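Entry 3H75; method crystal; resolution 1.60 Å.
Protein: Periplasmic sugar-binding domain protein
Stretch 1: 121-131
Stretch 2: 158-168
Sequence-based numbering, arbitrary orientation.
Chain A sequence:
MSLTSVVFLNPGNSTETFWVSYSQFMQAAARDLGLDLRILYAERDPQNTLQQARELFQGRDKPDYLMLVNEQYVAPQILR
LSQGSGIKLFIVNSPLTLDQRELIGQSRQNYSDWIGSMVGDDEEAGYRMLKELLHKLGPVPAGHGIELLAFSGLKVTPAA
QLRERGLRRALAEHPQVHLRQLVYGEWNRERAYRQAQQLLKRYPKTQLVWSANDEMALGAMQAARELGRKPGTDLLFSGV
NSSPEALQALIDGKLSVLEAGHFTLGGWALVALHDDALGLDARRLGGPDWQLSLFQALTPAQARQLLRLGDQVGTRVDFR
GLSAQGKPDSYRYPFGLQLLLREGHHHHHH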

# COMPACT_ATOMS: atom_id res chain seq x y z
N ASP A 121 5.47 4.81 -3.39
CA ASP A 121 5.06 6.12 -3.88
C ASP A 121 3.56 6.37 -3.75
O ASP A 121 2.85 6.53 -4.74
CB ASP A 121 5.54 6.32 -5.33
CG ASP A 121 5.06 5.23 -6.28
OD1 ASP A 121 4.75 4.10 -5.84
OD2 ASP A 121 5.01 5.51 -7.51
N ASP A 122 3.09 6.41 -2.50
CA ASP A 122 1.67 6.64 -2.20
C ASP A 122 1.14 7.95 -2.76
O ASP A 122 0.01 8.01 -3.26
CB ASP A 122 1.43 6.60 -0.68
CG ASP A 122 1.37 5.18 -0.12
OD1 ASP A 122 0.56 4.38 -0.61
OD2 ASP A 122 2.13 4.88 0.82
N GLU A 123 1.91 9.03 -2.66
CA GLU A 123 1.45 10.32 -3.16
C GLU A 123 1.16 10.24 -4.66
O GLU A 123 0.13 10.73 -5.12
CB GLU A 123 2.48 11.41 -2.88
CG GLU A 123 1.94 12.82 -3.08
CD GLU A 123 2.97 13.89 -2.73
OE1 GLU A 123 3.66 13.73 -1.70
OE2 GLU A 123 3.08 14.88 -3.48
N GLU A 124 2.06 9.61 -5.41
CA GLU A 124 1.87 9.48 -6.85
C GLU A 124 0.58 8.71 -7.13
O GLU A 124 -0.17 9.05 -8.03
CB GLU A 124 3.05 8.75 -7.48
CG GLU A 124 2.89 8.48 -8.98
CD GLU A 124 2.97 9.74 -9.83
OE1 GLU A 124 2.82 10.86 -9.29
OE2 GLU A 124 3.17 9.61 -11.06
N ALA A 125 0.32 7.67 -6.34
CA ALA A 125 -0.89 6.87 -6.54
C ALA A 125 -2.15 7.70 -6.36
O ALA A 125 -3.10 7.60 -7.14
CB ALA A 125 -0.89 5.69 -5.58
N GLY A 126 -2.17 8.54 -5.32
CA GLY A 126 -3.33 9.38 -5.06
C GLY A 126 -3.53 10.39 -6.17
O GLY A 126 -4.65 10.68 -6.59
N TYR A 127 -2.43 10.95 -6.64
CA TYR A 127 -2.45 11.94 -7.71
C TYR A 127 -2.93 11.29 -9.01
O TYR A 127 -3.87 11.76 -9.66
CB TYR A 127 -1.04 12.50 -7.90
CG TYR A 127 -0.88 13.48 -9.04
CD1 TYR A 127 -1.42 14.76 -8.97
CD2 TYR A 127 -0.14 13.14 -10.17
CE1 TYR A 127 -1.23 15.68 -9.99
CE2 TYR A 127 0.06 14.05 -11.20
CZ TYR A 127 -0.49 15.32 -11.11
OH TYR A 127 -0.31 16.22 -12.13
N ARG A 128 -2.29 10.19 -9.38
CA ARG A 128 -2.63 9.49 -10.61
C ARG A 128 -4.06 8.99 -10.65
O ARG A 128 -4.68 8.98 -11.71
CB ARG A 128 -1.65 8.34 -10.85
CG ARG A 128 -0.25 8.81 -11.24
CD ARG A 128 -0.28 9.55 -12.58
NE ARG A 128 0.93 10.34 -12.80
CZ ARG A 128 1.05 11.27 -13.75
NH1 ARG A 128 0.03 11.51 -14.57
NH2 ARG A 128 2.17 11.95 -13.87
N MSE A 129 -4.62 8.60 -9.51
CA MSE A 129 -6.00 8.13 -9.53
C MSE A 129 -6.95 9.19 -10.03
O MSE A 129 -7.82 8.89 -10.86
CB MSE A 129 -6.45 7.64 -8.16
CG MSE A 129 -5.92 6.26 -7.79
SE MSE A 129 -6.86 5.50 -6.27
CE MSE A 129 -6.11 6.63 -4.86
N LEU A 130 -6.82 10.42 -9.56
CA LEU A 130 -7.73 11.46 -10.03
C LEU A 130 -7.46 11.78 -11.49
O LEU A 130 -8.40 11.94 -12.26
CB LEU A 130 -7.62 12.73 -9.18
CG LEU A 130 -8.73 13.74 -9.52
CD1 LEU A 130 -10.09 13.11 -9.27
CD2 LEU A 130 -8.57 15.00 -8.71
N LYS A 131 -6.18 11.89 -11.87
CA LYS A 131 -5.86 12.20 -13.27
C LYS A 131 -6.43 11.13 -14.20
O LYS A 131 -6.97 11.46 -15.26
CB LYS A 131 -4.34 12.31 -13.47
CG LYS A 131 -3.75 13.58 -12.89
CD LYS A 131 -2.30 13.77 -13.29
CE LYS A 131 -2.14 14.03 -14.78
NZ LYS A 131 -2.69 15.34 -15.20
N PRO A 158 0.05 7.57 7.46
CA PRO A 158 0.77 8.19 6.35
C PRO A 158 0.25 7.75 4.97
O PRO A 158 0.25 8.53 4.03
CB PRO A 158 2.23 7.78 6.60
CG PRO A 158 2.12 6.57 7.49
CD PRO A 158 0.99 6.93 8.40
N ALA A 159 -0.21 6.50 4.86
CA ALA A 159 -0.73 6.02 3.58
C ALA A 159 -1.92 6.89 3.18
O ALA A 159 -2.05 7.29 2.02
CB ALA A 159 -1.17 4.57 3.70
N ALA A 160 -2.79 7.18 4.14
CA ALA A 160 -3.95 8.01 3.87
C ALA A 160 -3.52 9.44 3.59
O ALA A 160 -3.96 10.06 2.62
CB ALA A 160 -4.91 7.98 5.06
N GLN A 161 -2.65 9.98 4.44
CA GLN A 161 -2.17 11.35 4.28
C GLN A 161 -1.49 11.58 2.93
O GLN A 161 -1.77 12.57 2.25
CB GLN A 161 -1.20 11.72 5.40
CG GLN A 161 -1.78 11.56 6.80
CD GLN A 161 -0.76 11.89 7.87
OE1 GLN A 161 0.39 11.46 7.79
NE2 GLN A 161 -1.18 12.64 8.88
N LEU A 162 -0.59 10.67 2.57
CA LEU A 162 0.14 10.80 1.31
C LEU A 162 -0.76 10.66 0.09
O LEU A 162 -0.62 11.41 -0.87
CB LEU A 162 1.27 9.76 1.25
CG LEU A 162 2.43 10.02 2.20
CD1 LEU A 162 3.40 8.83 2.18
CD2 LEU A 162 3.14 11.31 1.80
N ARG A 163 -1.68 9.70 0.12
CA ARG A 163 -2.58 9.55 -1.01
C ARG A 163 -3.47 10.78 -1.13
O ARG A 163 -3.75 11.25 -2.24
CB ARG A 163 -3.39 8.26 -0.89
CG ARG A 163 -2.49 7.04 -1.03
CD ARG A 163 -3.19 5.73 -0.76
NE ARG A 163 -2.20 4.68 -0.55
CZ ARG A 163 -2.46 3.44 -0.13
NH1 ARG A 163 -3.71 3.06 0.11
NH2 ARG A 163 -1.46 2.60 0.08
N GLU A 164 -3.90 11.33 0.00
CA GLU A 164 -4.74 12.52 -0.03
C GLU A 164 -3.95 13.71 -0.56
O GLU A 164 -4.48 14.55 -1.28
CB GLU A 164 -5.28 12.87 1.36
CG GLU A 164 -6.29 14.01 1.32
CD GLU A 164 -6.83 14.40 2.68
OE1 GLU A 164 -6.96 13.50 3.54
OE2 GLU A 164 -7.16 15.59 2.87
N ARG A 165 -2.67 13.79 -0.20
CA ARG A 165 -1.84 14.89 -0.68
C ARG A 165 -1.81 14.85 -2.20
O ARG A 165 -1.91 15.88 -2.86
CB ARG A 165 -0.42 14.79 -0.12
CG ARG A 165 0.59 15.74 -0.77
CD ARG A 165 0.19 17.20 -0.63
NE ARG A 165 1.09 18.08 -1.37
CZ ARG A 165 0.90 19.38 -1.55
NH1 ARG A 165 -0.17 19.97 -1.04
NH2 ARG A 165 1.79 20.10 -2.24
N GLY A 166 -1.68 13.65 -2.76
CA GLY A 166 -1.66 13.49 -4.21
C GLY A 166 -2.98 13.95 -4.80
O GLY A 166 -3.01 14.63 -5.82
N LEU A 167 -4.08 13.56 -4.15
CA LEU A 167 -5.41 13.97 -4.60
C LEU A 167 -5.52 15.49 -4.60
O LEU A 167 -6.00 16.09 -5.57
CB LEU A 167 -6.48 13.39 -3.66
CG LEU A 167 -7.89 13.96 -3.79
CD1 LEU A 167 -8.48 13.60 -5.15
CD2 LEU A 167 -8.78 13.41 -2.66
N ARG A 168 -5.07 16.12 -3.51
CA ARG A 168 -5.13 17.58 -3.39
C ARG A 168 -4.32 18.26 -4.50
O ARG A 168 -4.73 19.30 -5.01
CB ARG A 168 -4.60 18.03 -2.03
CG ARG A 168 -5.42 17.52 -0.84
CD ARG A 168 -6.79 18.18 -0.76
NE ARG A 168 -7.57 17.65 0.36
CZ ARG A 168 -8.80 18.04 0.67
NH1 ARG A 168 -9.41 18.96 -0.06
NH2 ARG A 168 -9.45 17.49 1.69
O HOH W 1 3.90 17.25 -2.46

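How do two helices come within 6.3 Å of each other, axis to axis? At the crossing, where the N-to-C directions differ by 41°, each helix places a glycine against the backbone of the other. G126 and G166 have no side chains to hold the backbones apart, and the CA atoms of Y127 and G166 lie 3.9 Å from each other. An ideal CB on G166 would sit 2.1 Å from E123 O, and one on G126 would sit 2.0 Å from R163 O; both would clash.

What does this closeness allow between the backbones? Four CA-H...O contacts form, running in both directions: E123 CA to L162 O and Y127 CA to G166 O, each 3.3 Å, and G126 CA to R163 O and G166 CA to E123 O, each 3.4 Å.

Where does charge matter? D122 OD1 lies at the edge of the R163 guanidinium, near its plane, where NE and NH2 can both donate to it, each at 2.8 Å, within a salt bridge. E123 OE2 and R165 NE, 4.3 Å apart, are too distant for one; a water bridges them, donating to E123 OE2 (2.7 Å) and accepting from R165 NE (3.1 Å).

What do apolar groups add? The leucine side chains L130 and L167 meet, CD2 to CD1 at 3.8 Å, in ordinary van der Waals contact; D122, though charged at its tip, also packs through its methylene, CB lying 3.7 Å from L162 CB.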